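Local coordinates for protein cellulase (Uncultured bacterium, PDB 3WX5) that probably hydrolyses internal beta-1,4-glucosidic bonds of cellulose, as a glycoside hydrolase family 12 endoglucanase, at residues 107-112 with 234-239; 58-63 with 221-226; 93-98 with 215-220; 123-128 with 139-144. All blocks are in the same frame, centred on the assembly; numbering follows the deposited sequence.

Contact 1 of 4, residues 107-112 with 234-239; sequences NWRLTP and SSDFSV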
# COMPACT_ATOMS: atom_id res chain seq x y z
N ASN A 107 4.21 -6.06 9.67
CA ASN A 107 3.53 -7.34 9.48
C ASN A 107 2.26 -7.21 8.65
O ASN A 107 1.53 -6.22 8.77
CB ASN A 107 3.14 -7.96 10.84
CG ASN A 107 4.29 -8.03 11.82
OD1 ASN A 107 5.46 -7.98 11.46
ND2 ASN A 107 3.95 -8.13 13.11
N TRP A 108 1.90 -8.27 7.92
CA TRP A 108 0.62 -8.30 7.21
C TRP A 108 0.31 -9.74 6.83
O TRP A 108 1.22 -10.51 6.52
CB TRP A 108 0.69 -7.45 5.93
CG TRP A 108 -0.67 -7.23 5.27
CD1 TRP A 108 -1.85 -6.87 5.88
CD2 TRP A 108 -0.94 -7.25 3.86
NE1 TRP A 108 -2.87 -6.81 4.94
CE2 TRP A 108 -2.33 -7.03 3.69
CE3 TRP A 108 -0.15 -7.48 2.72
CZ2 TRP A 108 -2.92 -6.90 2.43
CZ3 TRP A 108 -0.76 -7.40 1.46
CH2 TRP A 108 -2.13 -7.14 1.33
N ARG A 109 -0.97 -10.08 6.78
CA ARG A 109 -1.39 -11.38 6.27
C ARG A 109 -2.53 -11.15 5.29
O ARG A 109 -3.43 -10.36 5.55
CB ARG A 109 -1.86 -12.28 7.41
CG ARG A 109 -2.30 -13.67 6.96
CD ARG A 109 -2.51 -14.62 8.17
NE ARG A 109 -3.73 -14.29 8.90
CZ ARG A 109 -4.95 -14.66 8.51
NH1 ARG A 109 -5.11 -15.35 7.39
NH2 ARG A 109 -6.01 -14.32 9.22
N LEU A 110 -2.46 -11.81 4.14
CA LEU A 110 -3.51 -11.65 3.15
C LEU A 110 -4.14 -13.01 2.85
O LEU A 110 -3.48 -14.07 2.94
CB LEU A 110 -2.95 -11.00 1.89
CG LEU A 110 -1.87 -11.85 1.19
CD1 LEU A 110 -2.37 -12.39 -0.14
CD2 LEU A 110 -0.56 -11.09 1.01
N THR A 111 -5.42 -12.98 2.50
CA THR A 111 -6.09 -14.18 2.03
C THR A 111 -6.39 -13.98 0.54
O THR A 111 -7.18 -13.11 0.17
CB THR A 111 -7.39 -14.41 2.85
OG1 THR A 111 -7.06 -14.48 4.25
CG2 THR A 111 -8.08 -15.72 2.43
N PRO A 112 -5.71 -14.76 -0.32
CA PRO A 112 -5.90 -14.65 -1.77
C PRO A 112 -7.22 -15.26 -2.23
O PRO A 112 -7.93 -15.91 -1.43
CB PRO A 112 -4.73 -15.45 -2.35
CG PRO A 112 -4.30 -16.36 -1.27
CD PRO A 112 -4.93 -15.95 0.05
N SER A 234 -7.58 -8.68 4.26
CA SER A 234 -6.35 -8.11 4.86
C SER A 234 -6.44 -8.33 6.38
O SER A 234 -7.45 -7.97 6.99
CB SER A 234 -6.32 -6.60 4.53
OG SER A 234 -5.36 -5.85 5.29
N SER A 235 -5.40 -8.94 6.97
CA SER A 235 -5.39 -9.23 8.42
C SER A 235 -4.07 -8.88 9.11
O SER A 235 -3.01 -8.93 8.49
CB SER A 235 -5.65 -10.74 8.64
OG SER A 235 -6.85 -11.10 7.98
N ASP A 236 -4.12 -8.62 10.41
CA ASP A 236 -2.93 -8.65 11.26
C ASP A 236 -1.91 -7.56 10.85
O ASP A 236 -0.70 -7.78 10.95
CB ASP A 236 -2.22 -10.02 11.16
CG ASP A 236 -3.11 -11.20 11.57
OD1 ASP A 236 -4.02 -11.05 12.42
OD2 ASP A 236 -2.84 -12.31 11.05
N PHE A 237 -2.39 -6.43 10.37
CA PHE A 237 -1.49 -5.34 9.92
C PHE A 237 -0.81 -4.68 11.13
O PHE A 237 -1.46 -4.38 12.14
CB PHE A 237 -2.28 -4.30 9.14
CG PHE A 237 -1.45 -3.16 8.61
CD1 PHE A 237 -0.53 -3.36 7.58
CD2 PHE A 237 -1.66 -1.86 9.06
CE1 PHE A 237 0.15 -2.28 7.01
CE2 PHE A 237 -1.00 -0.77 8.48
CZ PHE A 237 -0.09 -0.98 7.46
N SER A 238 0.49 -4.43 11.01
CA SER A 238 1.23 -3.66 11.99
C SER A 238 2.32 -2.90 11.26
O SER A 238 2.86 -3.37 10.27
CB SER A 238 1.87 -4.63 13.00
OG SER A 238 2.60 -3.91 13.97
N VAL A 239 2.59 -1.69 11.71
CA VAL A 239 3.77 -0.98 11.23
C VAL A 239 4.56 -0.49 12.41
O VAL A 239 3.96 -0.04 13.39
CB VAL A 239 3.38 0.24 10.39
CG1 VAL A 239 4.66 1.03 10.03
CG2 VAL A 239 2.64 -0.21 9.12
O HOH W 1 0.71 -8.24 13.17
O HOH W 2 -6.03 -12.19 5.73
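Trp-108 points its indole NE1 at the hydroxyl of Ser-234: the N-H donates to OG at 2.7 Å, with OG close to the ring plane, so this buried pyrrole nitrogen is satisfied at its own edge. Next along, the backbones of Arg-109 and Ser-235 pair both ways, Arg-109 N giving to Ser-235 O at 2.9 Å and Ser-235 N to Arg-109 O. Beyond them the antiparallel register slips by one residue before Asn-107 meets Ser-238. That beta bulge, with Asp-236 at the corner, lies in the outer sheet of the family 12 jelly-roll sandwich. Ser-238 N donates to Asn-107 O at 3.1 Å; the return bond from Asn-107 N is weak, and Ser-238 O also takes a bond from Ser-106 OG. Asp-236 receives a salt bridge through OD2, 3.1 Å from Arg-109 NE; the nitrogen comes from above the carboxylate plane, while the oxygen lies at the guanidinium edge. With chi3 at 73°, the arginine chain bends to bring NE there. One water accepts from Asn-107 ND2 and donates to Asp-236 O, and Asn-107 OD1 is bonded to Gln-194 N. A second water joins Ser-235 OG, Thr-111 OG1 and, weakly, Arg-109 O.

Contact 2 of 4, residues 58-63 with 221-226; sequences GNFILT and TGFELW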
# COMPACT_ATOMS: atom_id res chain seq x y z
N GLY A 58 -8.49 -3.46 12.43
CA GLY A 58 -8.39 -2.95 11.07
C GLY A 58 -8.40 -4.02 10.00
O GLY A 58 -8.33 -3.69 8.81
N ASN A 59 -8.61 -5.28 10.38
CA ASN A 59 -8.76 -6.35 9.38
C ASN A 59 -9.93 -5.98 8.47
O ASN A 59 -10.91 -5.40 8.94
CB ASN A 59 -9.07 -7.71 10.02
CG ASN A 59 -7.95 -8.25 10.88
OD1 ASN A 59 -6.84 -7.71 10.92
ND2 ASN A 59 -8.24 -9.34 11.60
N PHE A 60 -9.86 -6.33 7.18
CA PHE A 60 -10.98 -6.06 6.27
C PHE A 60 -11.13 -7.12 5.20
O PHE A 60 -10.15 -7.76 4.80
CB PHE A 60 -10.97 -4.62 5.70
CG PHE A 60 -9.83 -4.33 4.73
CD1 PHE A 60 -9.93 -4.69 3.38
CD2 PHE A 60 -8.70 -3.64 5.16
CE1 PHE A 60 -8.90 -4.42 2.47
CE2 PHE A 60 -7.66 -3.31 4.25
CZ PHE A 60 -7.75 -3.72 2.90
N ILE A 61 -12.37 -7.35 4.76
CA ILE A 61 -12.59 -8.30 3.67
C ILE A 61 -13.43 -7.62 2.60
O ILE A 61 -14.34 -6.84 2.92
CB ILE A 61 -13.28 -9.60 4.21
CG1 ILE A 61 -13.51 -10.62 3.09
CG2 ILE A 61 -14.61 -9.26 4.88
CD1 ILE A 61 -13.76 -12.05 3.60
N LEU A 62 -13.10 -7.87 1.33
CA LEU A 62 -13.92 -7.37 0.20
C LEU A 62 -15.20 -8.22 0.16
O LEU A 62 -15.14 -9.43 -0.16
CB LEU A 62 -13.17 -7.49 -1.13
CG LEU A 62 -12.19 -6.37 -1.49
CD1 LEU A 62 -12.91 -5.06 -1.89
CD2 LEU A 62 -11.19 -6.13 -0.35
N THR A 63 -16.33 -7.61 0.48
CA THR A 63 -17.61 -8.32 0.43
C THR A 63 -18.34 -8.06 -0.86
O THR A 63 -19.27 -8.80 -1.22
CB THR A 63 -18.53 -7.95 1.62
OG1 THR A 63 -18.80 -6.55 1.59
CG2 THR A 63 -17.89 -8.32 2.95
N THR A 221 -1.04 -0.79 3.03
CA THR A 221 -1.09 -2.00 2.23
C THR A 221 -2.53 -2.36 1.92
O THR A 221 -3.45 -1.85 2.57
CB THR A 221 -0.38 -3.17 2.95
OG1 THR A 221 -0.18 -4.23 2.01
CG2 THR A 221 -1.25 -3.67 4.15
N GLY A 222 -2.74 -3.17 0.89
CA GLY A 222 -4.11 -3.44 0.42
C GLY A 222 -4.06 -4.19 -0.88
O GLY A 222 -3.05 -4.83 -1.17
N PHE A 223 -5.09 -4.03 -1.71
CA PHE A 223 -5.19 -4.82 -2.94
C PHE A 223 -5.48 -3.85 -4.06
O PHE A 223 -6.50 -3.15 -4.03
CB PHE A 223 -6.35 -5.82 -2.83
CG PHE A 223 -6.25 -6.73 -1.62
CD1 PHE A 223 -5.42 -7.84 -1.66
CD2 PHE A 223 -6.92 -6.43 -0.43
CE1 PHE A 223 -5.29 -8.68 -0.55
CE2 PHE A 223 -6.78 -7.25 0.71
CZ PHE A 223 -5.98 -8.39 0.63
N GLU A 224 -4.63 -3.80 -5.09
CA GLU A 224 -5.06 -3.08 -6.28
C GLU A 224 -6.01 -3.99 -7.05
O GLU A 224 -5.67 -5.13 -7.38
CB GLU A 224 -3.89 -2.64 -7.15
CG GLU A 224 -2.95 -1.63 -6.47
CD GLU A 224 -1.96 -1.01 -7.45
OE1 GLU A 224 -1.11 -1.73 -8.02
OE2 GLU A 224 -2.07 0.21 -7.70
N LEU A 225 -7.18 -3.46 -7.40
CA LEU A 225 -8.18 -4.28 -8.09
C LEU A 225 -8.35 -3.78 -9.53
O LEU A 225 -8.61 -2.60 -9.74
CB LEU A 225 -9.51 -4.20 -7.35
CG LEU A 225 -9.42 -4.64 -5.88
CD1 LEU A 225 -10.78 -4.51 -5.24
CD2 LEU A 225 -8.84 -6.06 -5.77
N TRP A 226 -8.15 -4.66 -10.51
CA TRP A 226 -8.53 -4.34 -11.88
C TRP A 226 -9.89 -4.97 -12.23
O TRP A 226 -10.70 -4.38 -12.95
CB TRP A 226 -7.49 -4.85 -12.87
CG TRP A 226 -6.16 -4.10 -12.88
CD1 TRP A 226 -5.72 -3.22 -13.83
CD2 TRP A 226 -5.05 -4.34 -12.00
NE1 TRP A 226 -4.42 -2.85 -13.57
CE2 TRP A 226 -3.98 -3.55 -12.47
CE3 TRP A 226 -4.88 -5.10 -10.84
CZ2 TRP A 226 -2.75 -3.49 -11.81
CZ3 TRP A 226 -3.64 -5.06 -10.20
CH2 TRP A 226 -2.59 -4.28 -10.71
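Phe-60 and Gly-222 have the closest CA atoms of the two backbones, yet these are 9.4 Å apart, so 58-63 and 221-226 meet almost wholly through side chains. Phe-60 carries one half of the contact. Its CG sits in the crowded position between the backbone N and the carbonyl carbon (chi1 69°), and the ring beyond it extends toward 221-226. The ring atom CE1 comes to 3.9 Å from CE2 of Phe-223, lying near the plane of the Phe-223 ring, at its edge; the two side chains pass alongside, running opposite ways. The neighbouring ring atom, CZ of Phe-60, comes within 4.4 Å of Gly-222 CA, which lies close to the Phe-60 plane, so ring carbon meets bare backbone there.

Two residues further on, Leu-62 points toward the other segment and divides its two methyls between two partners. CD2 lies obliquely to the Phe-223 ring, 4.3 Å from its CD2. The other methyl, CD1, meets Leu-225 CD1 tip to tip at 4.0 Å. All the residues that touch are buried and every contact is between carbons, so the hold is purely apolar. Trp-108 and the side chain of Ser-234 also meet Phe-223, while Ile-51 and Gln-49 lie against Leu-62. Side chains interleaved from two facing sheets, with no backbone pairing between them, make up the core of a beta sandwich, here the space between the outer and inner sheets of the family 12 jelly roll.

Contact 3 of 4, residues 93-98 with 215-220; sequences GLPLRV and YLHAVE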
# COMPACT_ATOMS: atom_id res chain seq x y z
N GLY A 93 3.94 9.52 13.75
CA GLY A 93 5.36 9.83 13.59
C GLY A 93 5.74 10.24 12.18
O GLY A 93 6.93 10.46 11.89
N LEU A 94 4.75 10.31 11.29
CA LEU A 94 4.97 10.82 9.93
C LEU A 94 4.26 12.16 9.72
O LEU A 94 3.30 12.45 10.44
CB LEU A 94 4.51 9.78 8.88
CG LEU A 94 5.11 8.37 9.00
CD1 LEU A 94 4.30 7.41 8.09
CD2 LEU A 94 6.59 8.37 8.60
N PRO A 95 4.70 12.95 8.73
CA PRO A 95 5.76 12.60 7.81
C PRO A 95 7.15 12.75 8.44
O PRO A 95 7.33 13.49 9.41
CB PRO A 95 5.57 13.58 6.64
CG PRO A 95 4.92 14.76 7.25
CD PRO A 95 4.00 14.19 8.32
N LEU A 96 8.11 11.99 7.92
CA LEU A 96 9.46 11.96 8.45
C LEU A 96 10.39 11.84 7.25
O LEU A 96 10.12 11.06 6.33
CB LEU A 96 9.64 10.75 9.34
CG LEU A 96 11.04 10.58 9.94
CD1 LEU A 96 11.33 11.71 10.95
CD2 LEU A 96 11.16 9.22 10.64
N ARG A 97 11.47 12.62 7.25
CA ARG A 97 12.36 12.62 6.11
C ARG A 97 12.99 11.24 5.94
O ARG A 97 13.37 10.60 6.93
CB ARG A 97 13.45 13.67 6.30
CG ARG A 97 13.48 14.63 5.18
CD ARG A 97 14.27 15.87 5.48
NE ARG A 97 14.02 16.86 4.43
CZ ARG A 97 14.24 18.15 4.59
NH1 ARG A 97 14.75 18.57 5.74
NH2 ARG A 97 13.96 19.00 3.61
N VAL A 98 13.20 10.83 4.70
CA VAL A 98 13.83 9.54 4.46
C VAL A 98 15.18 9.41 5.14
O VAL A 98 15.47 8.39 5.78
CB VAL A 98 13.94 9.23 2.96
CG1 VAL A 98 14.89 8.05 2.71
CG2 VAL A 98 12.55 8.99 2.38
N TYR A 215 10.08 13.43 2.26
CA TYR A 215 9.39 12.84 3.40
C TYR A 215 8.64 11.59 2.99
O TYR A 215 7.93 11.62 2.00
CB TYR A 215 8.37 13.83 3.92
CG TYR A 215 9.05 15.03 4.50
CD1 TYR A 215 9.56 14.99 5.81
CD2 TYR A 215 9.31 16.14 3.72
CE1 TYR A 215 10.24 16.08 6.34
CE2 TYR A 215 10.00 17.23 4.23
CZ TYR A 215 10.47 17.19 5.54
OH TYR A 215 11.15 18.25 6.05
N LEU A 216 8.70 10.56 3.83
CA LEU A 216 7.72 9.48 3.86
C LEU A 216 6.45 9.97 4.52
O LEU A 216 6.49 10.44 5.67
CB LEU A 216 8.29 8.28 4.63
CG LEU A 216 7.32 7.12 4.89
CD1 LEU A 216 6.78 6.54 3.55
CD2 LEU A 216 8.03 6.03 5.74
N HIS A 217 5.33 9.92 3.80
CA HIS A 217 4.04 10.38 4.36
C HIS A 217 3.16 9.28 4.89
O HIS A 217 2.43 9.48 5.86
CB HIS A 217 3.27 11.15 3.28
CG HIS A 217 3.86 12.49 2.98
ND1 HIS A 217 3.62 13.59 3.79
CD2 HIS A 217 4.78 12.87 2.07
CE1 HIS A 217 4.27 14.62 3.29
NE2 HIS A 217 4.99 14.22 2.26
N ALA A 218 3.19 8.12 4.23
CA ALA A 218 2.20 7.09 4.53
C ALA A 218 2.75 5.73 4.20
O ALA A 218 3.38 5.57 3.17
CB ALA A 218 0.92 7.32 3.68
N VAL A 219 2.44 4.75 5.05
CA VAL A 219 2.76 3.36 4.77
C VAL A 219 1.41 2.64 4.73
O VAL A 219 0.72 2.53 5.77
CB VAL A 219 3.62 2.76 5.92
CG1 VAL A 219 3.92 1.26 5.65
CG2 VAL A 219 4.93 3.55 6.05
N GLU A 220 1.08 2.08 3.56
CA GLU A 220 -0.23 1.47 3.34
C GLU A 220 -0.04 0.06 2.84
O GLU A 220 0.98 -0.25 2.23
CB GLU A 220 -1.05 2.27 2.31
CG GLU A 220 -0.71 3.76 2.25
CD GLU A 220 -1.74 4.61 1.47
OE1 GLU A 220 -2.57 4.05 0.71
OE2 GLU A 220 -1.77 5.84 1.69
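The short strand 96-97 joins the larger, curved sheet of the jelly roll by pairing with the start of strand 215-225, where Leu-96 and Leu-216 form an antiparallel hydrogen-bonded pair. Leu-216 N gives to Leu-96 O at 2.9 Å, and Leu-96 N gives back to Leu-216 O. The cis peptide before Pro-95 turns the chain into this strand. Pro-95 CB lies 3.5 Å from His-217 ND1, obliquely to the imidazole, and the same proline's CA makes a CA-H...O contact with Leu-216 O. Leu-94 sets its CD2 against CD2 of Leu-216 at 4.0 Å, the two side chains crossing at a slant, and its CD1 near His-217 O.

Arg-97 and Tyr-215 close the other end. The arginine chain runs extended from CG to NE over one face of the phenol: CG stands 4.0 Å from the ring centroid, 21° off the normal, a CH-pi contact. Further out, Tyr-215 OH lies 3.4 Å from Arg-97 CZ, over the centre of the guanidinium, whose plane is 17° from that of the ring. Arg-97 NE is bonded to Thr-213 O, which helps hold the group beside the tyrosine. An alanine here would probably strip the phenol face of the CG contact and its OH of the guanidinium over it, and leave Thr-213 O without this donor. The near-parallel planes imply that the guanidinium meets Tyr-215 by its flat face, leaving its N-H groups directed along its own plane instead of into the phenol oxygen.

Contact 4 of 4, residues 123-128 with 139-144; sequences DLWFSP and GAELMI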
# COMPACT_ATOMS: atom_id res chain seq x y z
N ASP A 123 2.00 0.14 -0.43
CA ASP A 123 2.04 1.36 -1.24
C ASP A 123 2.54 2.43 -0.27
O ASP A 123 1.89 2.68 0.74
CB ASP A 123 0.60 1.68 -1.72
CG ASP A 123 0.58 2.57 -2.95
OD1 ASP A 123 1.63 2.65 -3.58
OD2 ASP A 123 -0.49 3.12 -3.33
N LEU A 124 3.76 2.94 -0.49
CA LEU A 124 4.30 3.99 0.39
C LEU A 124 4.44 5.27 -0.42
O LEU A 124 4.92 5.24 -1.56
CB LEU A 124 5.69 3.59 0.92
CG LEU A 124 5.75 2.57 2.07
CD1 LEU A 124 5.24 1.22 1.64
CD2 LEU A 124 7.21 2.44 2.55
N TRP A 125 4.17 6.42 0.22
CA TRP A 125 4.06 7.67 -0.52
C TRP A 125 5.08 8.65 0.06
O TRP A 125 5.20 8.78 1.28
CB TRP A 125 2.63 8.26 -0.40
CG TRP A 125 1.62 7.60 -1.28
CD1 TRP A 125 0.61 6.74 -0.89
CD2 TRP A 125 1.52 7.70 -2.71
NE1 TRP A 125 -0.11 6.35 -1.99
CE2 TRP A 125 0.46 6.87 -3.12
CE3 TRP A 125 2.22 8.43 -3.67
CZ2 TRP A 125 0.04 6.80 -4.46
CZ3 TRP A 125 1.83 8.32 -5.01
CH2 TRP A 125 0.80 7.45 -5.40
N PHE A 126 5.79 9.32 -0.84
CA PHE A 126 6.85 10.27 -0.48
C PHE A 126 6.68 11.59 -1.23
O PHE A 126 6.24 11.62 -2.38
CB PHE A 126 8.22 9.70 -0.89
CG PHE A 126 8.49 8.32 -0.35
CD1 PHE A 126 7.94 7.20 -0.97
CD2 PHE A 126 9.37 8.14 0.71
CE1 PHE A 126 8.16 5.92 -0.43
CE2 PHE A 126 9.67 6.86 1.17
CZ PHE A 126 9.09 5.74 0.56
N SER A 127 7.15 12.69 -0.63
CA SER A 127 7.30 13.89 -1.43
C SER A 127 8.14 14.93 -0.71
O SER A 127 8.40 14.79 0.49
CB SER A 127 5.94 14.49 -1.75
OG SER A 127 5.58 15.42 -0.75
N PRO A 128 8.59 15.95 -1.45
CA PRO A 128 9.49 16.89 -0.79
C PRO A 128 8.74 17.77 0.18
O PRO A 128 9.37 18.49 0.96
CB PRO A 128 10.07 17.71 -1.95
CG PRO A 128 9.10 17.58 -3.04
CD PRO A 128 8.54 16.17 -2.90
N GLY A 139 7.21 13.79 -6.00
CA GLY A 139 7.74 12.79 -5.07
C GLY A 139 7.76 11.39 -5.66
O GLY A 139 8.29 11.20 -6.74
N ALA A 140 7.36 10.40 -4.86
CA ALA A 140 7.51 9.00 -5.30
C ALA A 140 6.45 8.12 -4.64
O ALA A 140 5.85 8.47 -3.62
CB ALA A 140 8.91 8.46 -4.96
N GLU A 141 6.23 6.98 -5.28
CA GLU A 141 5.37 5.95 -4.76
C GLU A 141 6.20 4.68 -4.83
O GLU A 141 6.76 4.35 -5.89
CB GLU A 141 4.13 5.78 -5.65
CG GLU A 141 3.26 4.56 -5.29
CD GLU A 141 2.09 4.37 -6.26
OE1 GLU A 141 2.04 5.04 -7.32
OE2 GLU A 141 1.20 3.56 -5.95
N LEU A 142 6.27 3.97 -3.70
CA LEU A 142 7.01 2.72 -3.64
C LEU A 142 6.06 1.59 -3.28
O LEU A 142 5.40 1.62 -2.24
CB LEU A 142 8.16 2.82 -2.62
CG LEU A 142 9.16 1.66 -2.56
CD1 LEU A 142 10.49 2.11 -1.89
CD2 LEU A 142 8.56 0.48 -1.82
N MET A 143 5.90 0.66 -4.21
CA MET A 143 5.03 -0.48 -3.99
C MET A 143 5.85 -1.74 -3.71
O MET A 143 6.93 -1.93 -4.27
CB MET A 143 4.14 -0.73 -5.22
CG MET A 143 3.32 0.46 -5.70
SD MET A 143 1.81 -0.11 -6.59
CE MET A 143 0.72 -0.64 -5.23
N ILE A 144 5.22 -2.68 -3.00
CA ILE A 144 5.84 -3.98 -2.74
C ILE A 144 4.76 -5.01 -2.97
O ILE A 144 3.82 -5.09 -2.18
CB ILE A 144 6.34 -4.11 -1.31
CG1 ILE A 144 7.39 -3.02 -1.04
CG2 ILE A 144 6.99 -5.50 -1.12
CD1 ILE A 144 7.80 -2.88 0.44
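Trp-125 lays one face of its indole against the side chain of Glu-141, the two side chains lying alongside with a common direction. They belong to an antiparallel pair of strands in the inner, concave sheet of the jelly roll, the sheet that lines the glucan-binding cleft in family 12 enzymes. Glu-141 CB makes a CH-pi contact at 3.8 Å from the centroid of the six-membered ring. The carboxylate plane is turned 23° from the indole, and OE1 comes to 3.3 Å from Trp-125 CH2 while accepting a bond from Trp-178 NE1. A chi1 of 171° puts CG of Glu-141 anti to the backbone N, over the indole face. Its OE2 is 2.6 Å from Asp-123 OD1, and Met-143 CG packs against that same OD1. An alanine at Trp-125 would probably leave CB and the carboxylate of Glu-141 without the indole face they lie on, opening a gap on that side. On the other face of the sheet, Phe-126 CE1 touches Leu-142 CB at 3.8 Å. Leu-124 and Leu-142 are paired by two backbone bonds, as are Phe-126 and Ala-140; in the last of these, Ala-140 N reaches Phe-126 O at 3.0 Å from 43° above the carbonyl plane.

Contacts 3 and 4 are neighbours in the concave sheet, their centres 9 Å apart: His-217 N lies 2.8 Å from Trp-125 O, a probable hydrogen bond between adjacent strands. Contact 1 belongs to the outer sheet, and contact 2 bridges the two sheets; their centres are 10 Å apart, and Ser-234 N probably bonds to Phe-60 O at 2.8 Å. Strand 215-225 runs through contacts 2 and 3, whose centres are 22 Å apart. Contact 4 places Trp-125 and Glu-141 on the face of the concave sheet that probably lines the glucan-binding cleft. Contacts 2 and 4, with centres 19 Å apart, touch where Glu-224 CD lies 3.5 Å from Met-143 CE. Contacts 1 and 4 do not touch.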